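Local structure of L-lysine 6-oxidase (Marinomonas mediterranea, 3WEU) at residues L24-I29 against R57-V62; G30-E35 against T44-F49. The protein oxidises the side-chain amino group of L-lysine with a cysteine tryptophylquinone cofactor, releasing ammonium and the hydrogen peroxide that makes it antibacterial. One frame throughout, in Å; residues are numbered along the deposited sequence. Where two conformers were deposited one is given.

Contact 1: residues L24-I29 against R57-V62; sequences LNPMEI and RRQGQV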
loop_
_atom_site.group_PDB
_atom_site.type_symbol
_atom_site.label_atom_id
_atom_site.label_comp_id
_atom_site.label_asym_id
_atom_site.label_seq_id
_atom_site.Cartn_x
_atom_site.Cartn_y
_atom_site.Cartn_z
ATOM N N LEU A 24 -28.563 0.287 30.926
ATOM C CA LEU A 24 -27.842 0.219 32.151
ATOM C C LEU A 24 -27.178 -1.158 32.348
ATOM O O LEU A 24 -27.405 -2.162 31.639
ATOM C CB LEU A 24 -28.789 0.487 33.329
ATOM C CG LEU A 24 -29.428 1.889 33.262
ATOM C CD1 LEU A 24 -30.298 2.093 34.445
ATOM C CD2 LEU A 24 -28.374 2.996 33.164
ATOM N N ASN A 25 -26.335 -1.182 33.363
ATOM C CA ASN A 25 -25.404 -2.282 33.548
ATOM C C ASN A 25 -26.079 -3.576 33.891
ATOM O O ASN A 25 -27.151 -3.608 34.492
ATOM C CB ASN A 25 -24.440 -2.007 34.699
ATOM C CG ASN A 25 -25.137 -1.514 35.928
ATOM O OD1 ASN A 25 -25.537 -0.332 36.015
ATOM N ND2 ASN A 25 -25.294 -2.403 36.918
ATOM N N PRO A 26 -25.436 -4.662 33.520
ATOM C CA PRO A 26 -25.852 -5.976 33.985
ATOM C C PRO A 26 -25.813 -5.964 35.505
ATOM O O PRO A 26 -25.013 -5.240 36.072
ATOM C CB PRO A 26 -24.727 -6.869 33.514
ATOM C CG PRO A 26 -24.212 -6.230 32.241
ATOM C CD PRO A 26 -24.331 -4.741 32.533
ATOM N N MET A 27 -26.610 -6.811 36.115
ATOM C CA MET A 27 -26.745 -6.882 37.542
ATOM C C MET A 27 -26.225 -8.184 38.083
ATOM O O MET A 27 -26.272 -8.427 39.271
ATOM C CB MET A 27 -28.186 -6.648 37.951
ATOM C CG MET A 27 -28.549 -5.196 37.577
ATOM S SD MET A 27 -30.298 -4.775 37.860
ATOM C CE MET A 27 -30.071 -4.245 39.575
ATOM N N GLU A 28 -25.635 -8.997 37.219
ATOM C CA GLU A 28 -25.008 -10.203 37.653
ATOM C C GLU A 28 -24.064 -10.655 36.553
ATOM O O GLU A 28 -24.090 -10.134 35.431
ATOM C CB GLU A 28 -26.064 -11.301 37.910
ATOM C CG GLU A 28 -26.786 -11.763 36.681
ATOM C CD GLU A 28 -27.967 -12.721 36.970
ATOM O OE1 GLU A 28 -27.920 -13.523 37.893
ATOM O OE2 GLU A 28 -28.908 -12.745 36.207
ATOM N N ILE A 29 -23.222 -11.606 36.894
ATOM C CA ILE A 29 -22.283 -12.227 35.911
ATOM C C ILE A 29 -23.096 -12.998 34.892
ATOM O O ILE A 29 -23.939 -13.809 35.219
ATOM C CB ILE A 29 -21.258 -13.105 36.595
ATOM C CG1 ILE A 29 -20.428 -12.292 37.592
ATOM C CG2 ILE A 29 -20.361 -13.790 35.585
ATOM C CD1 ILE A 29 -19.249 -13.058 38.107
ATOM N N ARG A 57 -26.207 0.793 21.157
ATOM C CA ARG A 57 -26.468 1.607 22.353
ATOM C C ARG A 57 -25.377 1.515 23.378
ATOM O O ARG A 57 -24.921 0.424 23.715
ATOM C CB ARG A 57 -27.785 1.178 22.997
ATOM C CG ARG A 57 -28.933 1.344 21.990
ATOM C CD ARG A 57 -30.149 0.637 22.452
ATOM N NE ARG A 57 -30.767 1.280 23.585
ATOM C CZ ARG A 57 -31.690 0.684 24.333
ATOM N NH1 ARG A 57 -32.095 -0.552 24.068
ATOM N NH2 ARG A 57 -32.235 1.335 25.318
ATOM N N ARG A 58 -24.949 2.671 23.921
ATOM C CA ARG A 58 -24.019 2.627 25.048
ATOM C C ARG A 58 -24.617 1.901 26.235
ATOM O O ARG A 58 -25.831 1.906 26.446
ATOM C CB ARG A 58 -23.578 4.010 25.527
ATOM C CG ARG A 58 -22.679 4.735 24.548
ATOM C CD ARG A 58 -22.140 6.012 25.162
ATOM N NE ARG A 58 -23.204 6.979 25.432
ATOM C CZ ARG A 58 -22.982 8.195 25.930
ATOM N NH1 ARG A 58 -21.739 8.566 26.275
ATOM N NH2 ARG A 58 -24.006 8.999 26.143
ATOM N N GLN A 59 -23.758 1.217 26.991
ATOM C CA GLN A 59 -24.102 0.664 28.297
ATOM C C GLN A 59 -23.460 1.524 29.338
ATOM O O GLN A 59 -22.241 1.740 29.316
ATOM C CB GLN A 59 -23.546 -0.737 28.485
ATOM C CG GLN A 59 -23.634 -1.366 29.871
ATOM C CD GLN A 59 -23.162 -2.840 29.810
ATOM O OE1 GLN A 59 -23.712 -3.586 29.062
ATOM N NE2 GLN A 59 -22.128 -3.160 30.417
ATOM N N GLY A 60 -24.269 1.939 30.295
ATOM C CA GLY A 60 -23.798 2.757 31.388
ATOM C C GLY A 60 -23.698 2.022 32.656
ATOM O O GLY A 60 -24.403 1.018 32.838
ATOM N N GLN A 61 -22.758 2.431 33.528
ATOM C CA GLN A 61 -22.653 1.875 34.877
ATOM C C GLN A 61 -23.287 2.759 35.911
ATOM O O GLN A 61 -22.883 3.914 36.054
ATOM C CB GLN A 61 -21.208 1.661 35.253
ATOM C CG GLN A 61 -20.977 1.160 36.645
ATOM C CD GLN A 61 -21.224 -0.330 36.731
ATOM O OE1 GLN A 61 -20.505 -1.119 36.139
ATOM N NE2 GLN A 61 -22.221 -0.710 37.473
ATOM N N VAL A 62 -24.201 2.184 36.693
ATOM C CA VAL A 62 -24.722 2.827 37.919
ATOM C C VAL A 62 -23.771 2.565 39.046
ATOM O O VAL A 62 -23.320 1.425 39.242
ATOM C CB VAL A 62 -26.108 2.282 38.288
ATOM C CG1 VAL A 62 -26.629 2.841 39.602
ATOM C CG2 VAL A 62 -27.084 2.553 37.160
#

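Contact 2: residues G30-E35 against T44-F49; sequences GGLPYE and TTVVNF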
loop_
_atom_site.group_PDB
_atom_site.type_symbol
_atom_site.label_atom_id
_atom_site.label_comp_id
_atom_site.label_asym_id
_atom_site.label_seq_id
_atom_site.Cartn_x
_atom_site.Cartn_y
_atom_site.Cartn_z
ATOM N N GLY A 30 -22.925 -12.661 33.626
ATOM C CA GLY A 30 -23.694 -13.338 32.560
ATOM C C GLY A 30 -25.085 -12.710 32.369
ATOM O O GLY A 30 -25.880 -13.231 31.630
ATOM N N GLY A 31 -25.326 -11.583 33.054
ATOM C CA GLY A 31 -26.593 -10.925 33.027
ATOM C C GLY A 31 -26.736 -10.019 31.845
ATOM O O GLY A 31 -25.743 -9.400 31.387
ATOM N N LEU A 32 -27.959 -9.888 31.334
ATOM C CA LEU A 32 -28.212 -8.892 30.302
ATOM C C LEU A 32 -28.180 -7.469 30.887
ATOM O O LEU A 32 -28.485 -7.282 32.031
ATOM C CB LEU A 32 -29.560 -9.151 29.639
ATOM C CG LEU A 32 -29.700 -10.364 28.739
ATOM C CD1 LEU A 32 -31.156 -10.600 28.304
ATOM C CD2 LEU A 32 -28.893 -10.227 27.474
ATOM N N PRO A 33 -27.788 -6.484 30.124
ATOM C CA PRO A 33 -27.984 -5.082 30.515
ATOM C C PRO A 33 -29.474 -4.721 30.466
ATOM O O PRO A 33 -30.297 -5.508 29.988
ATOM C CB PRO A 33 -27.210 -4.308 29.461
ATOM C CG PRO A 33 -27.332 -5.178 28.265
ATOM C CD PRO A 33 -27.261 -6.593 28.773
ATOM N N TYR A 34 -29.828 -3.558 31.036
ATOM C CA TYR A 34 -31.211 -3.214 31.335
ATOM C C TYR A 34 -31.712 -2.009 30.618
ATOM O O TYR A 34 -31.013 -1.030 30.473
ATOM C CB TYR A 34 -31.371 -2.916 32.851
ATOM C CG TYR A 34 -31.610 -4.137 33.620
ATOM C CD1 TYR A 34 -30.554 -5.055 33.891
ATOM C CD2 TYR A 34 -32.886 -4.455 34.024
ATOM C CE1 TYR A 34 -30.810 -6.231 34.558
ATOM C CE2 TYR A 34 -33.163 -5.653 34.646
ATOM C CZ TYR A 34 -32.120 -6.511 34.921
ATOM O OH TYR A 34 -32.452 -7.612 35.583
ATOM N N GLU A 35 -32.963 -2.088 30.164
ATOM C CA GLU A 35 -33.691 -0.895 29.811
ATOM C C GLU A 35 -33.917 -0.094 31.090
ATOM O O GLU A 35 -33.731 -0.610 32.233
ATOM C CB GLU A 35 -35.033 -1.250 29.178
ATOM C CG GLU A 35 -34.983 -2.060 27.896
ATOM C CD GLU A 35 -34.302 -1.395 26.733
ATOM O OE1 GLU A 35 -34.305 -0.133 26.676
ATOM O OE2 GLU A 35 -33.870 -2.152 25.836
ATOM N N THR A 44 -36.644 -3.591 32.735
ATOM C CA THR A 44 -36.607 -4.916 32.128
ATOM C C THR A 44 -35.259 -5.074 31.497
ATOM O O THR A 44 -34.585 -4.081 31.221
ATOM C CB THR A 44 -37.619 -5.075 30.975
ATOM O OG1 THR A 44 -37.224 -4.297 29.812
ATOM C CG2 THR A 44 -38.947 -4.679 31.331
ATOM N N THR A 45 -34.870 -6.304 31.203
ATOM C CA THR A 45 -33.661 -6.501 30.421
ATOM C C THR A 45 -33.829 -5.955 29.027
ATOM O O THR A 45 -34.956 -5.718 28.500
ATOM C CB THR A 45 -33.250 -7.956 30.382
ATOM O OG1 THR A 45 -34.393 -8.705 30.067
ATOM C CG2 THR A 45 -32.786 -8.360 31.716
ATOM N N VAL A 46 -32.694 -5.695 28.410
ATOM C CA VAL A 46 -32.614 -5.069 27.092
ATOM C C VAL A 46 -33.504 -5.748 26.066
ATOM O O VAL A 46 -33.547 -6.977 25.967
ATOM C CB VAL A 46 -31.162 -5.098 26.591
ATOM C CG1 VAL A 46 -30.701 -6.528 26.439
ATOM C CG2 VAL A 46 -30.997 -4.392 25.246
ATOM N N VAL A 47 -34.216 -4.930 25.304
ATOM C CA VAL A 47 -34.969 -5.431 24.186
ATOM C C VAL A 47 -34.021 -5.496 23.005
ATOM O O VAL A 47 -33.653 -6.600 22.633
ATOM C CB VAL A 47 -36.195 -4.541 23.919
ATOM C CG1 VAL A 47 -36.960 -5.037 22.706
ATOM C CG2 VAL A 47 -37.083 -4.479 25.174
ATOM N N ASN A 48 -33.643 -4.369 22.395
ATOM C CA ASN A 48 -32.645 -4.373 21.330
ATOM C C ASN A 48 -31.328 -3.723 21.720
ATOM O O ASN A 48 -31.349 -2.676 22.336
ATOM C CB ASN A 48 -33.189 -3.683 20.093
ATOM C CG ASN A 48 -34.372 -4.431 19.463
ATOM O OD1 ASN A 48 -34.481 -5.631 19.487
ATOM N ND2 ASN A 48 -35.278 -3.685 18.963
ATOM N N PHE A 49 -30.205 -4.326 21.346
ATOM C CA PHE A 49 -28.929 -3.757 21.684
ATOM C C PHE A 49 -28.604 -2.552 20.796
ATOM O O PHE A 49 -27.757 -1.698 21.157
ATOM C CB PHE A 49 -27.838 -4.790 21.467
ATOM C CG PHE A 49 -27.869 -5.911 22.434
ATOM C CD1 PHE A 49 -28.354 -7.160 22.060
ATOM C CD2 PHE A 49 -27.367 -5.717 23.744
ATOM C CE1 PHE A 49 -28.350 -8.232 22.968
ATOM C CE2 PHE A 49 -27.360 -6.813 24.639
ATOM C CZ PHE A 49 -27.869 -8.028 24.255
HETATM O O HOH W 1 -34.712 -1.677 22.494
#

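Contact 1: residues L24-I29 against R57-V62
Asn-25 OD1 accepts the backbone N-H of Val-62 at 2.9 Å, a nearly straight bond with 170° at the hydrogen, although the donor stands above the plane of the carboxamide. CG of Asn-25 sits between its backbone N and carbonyl carbon (chi1 47°). The other end of this amide is tied down as well: ND2 donates to Pro-26 O at 3.0 Å, so both of its polar atoms are engaged. The carboxamide of Gln-61 crosses that of Asn-25 at a slant, NE2 3.4 Å from Asn-25 CG, with the amide planes 34° apart. This is contact without a mutual hydrogen bond, since Gln-61 NE2 donates to Val-62 O and Gln-61 OE1 receives the backbone N of Val-11. On the flank, in one of its two modelled conformers, Gln-59 sets its carboxamide against CD of Pro-26. Leu-24 CD2 meets Val-62 CG2 at 4.2 Å, and both side chains also pack on Ile-194 of strand 193-196. Between these two segments the backbones bond little: Asn-25 N approaches Gly-60 O at a poor angle, though Val-23, just before, pairs with Arg-58 and Gly-60. The chemistry thus implies that, where strand 22-24 gives way to loop, the side-chain amide of Asn-25 takes up the peptide N-H of Val-62 just past the backbone bonds of Val-23, continuing the attachment to strand 58-66 beyond them.

Contact 2: residues G30-E35 against T44-F49
Glu-35 OE2 receives the backbone N-H of Val-47 at 2.8 Å on its anti lone pair, with 168° at the hydrogen. CG lies anti to the carbonyl carbon, and the chain bends at chi2 (-62°), which places CD. OE1 forms a salt bridge with Arg-57, so the two oxygens have separate partners; a water bound to Asn-48 N reaches OE2 only weakly. Two backbone bonds flank the antiparallel, non-hydrogen-bonded pair Tyr-34/Thr-45: Val-46 N to Pro-33 O at 2.9 Å and Glu-35 N to Thr-44 O at 2.8 Å. Over one face of the Tyr-34 ring, Thr-45 CG2 makes a CH-pi contact 4.1 Å from the centroid, offset toward the rim. Farther out, Leu-32 CD2 meets the edge of the Phe-49 ring at CZ (4.0 Å), while Pro-33 CG touches both Phe-49 CE2 and Val-46 CG1. Around this packing, Val-23 of strand 22-24 touches Pro-33 and Val-46, and Phe-49 stacks on Phe-631 of strand 631-634. From that same strand Arg-633 donates to the carbonyls of Val-46 and Val-47, joining the loop to a part of the chain distant in sequence.

How the contacts relate
From the N terminus, the chain leaves strand 22-24, passes through the loop 24-29 and continues directly into 30-35. After strand 42-43 it returns along 44-49, where contact 2 closes the shorter loop, and it then reaches 57-62, where contact 1 closes the longer one. Contact 2 therefore lies within the loop closed by contact 1, and their centres are about 8 Å apart. Leu-24 N approaches Tyr-34 O at 2.8 Å, probably as a hydrogen bond, and Arg-57 NH1 probably hydrogen-bonds Asn-48 O. Contact 1 joins the excursion to the mixed sheet containing strand 58-66; contact 2 folds it upon itself beside strand 631-634.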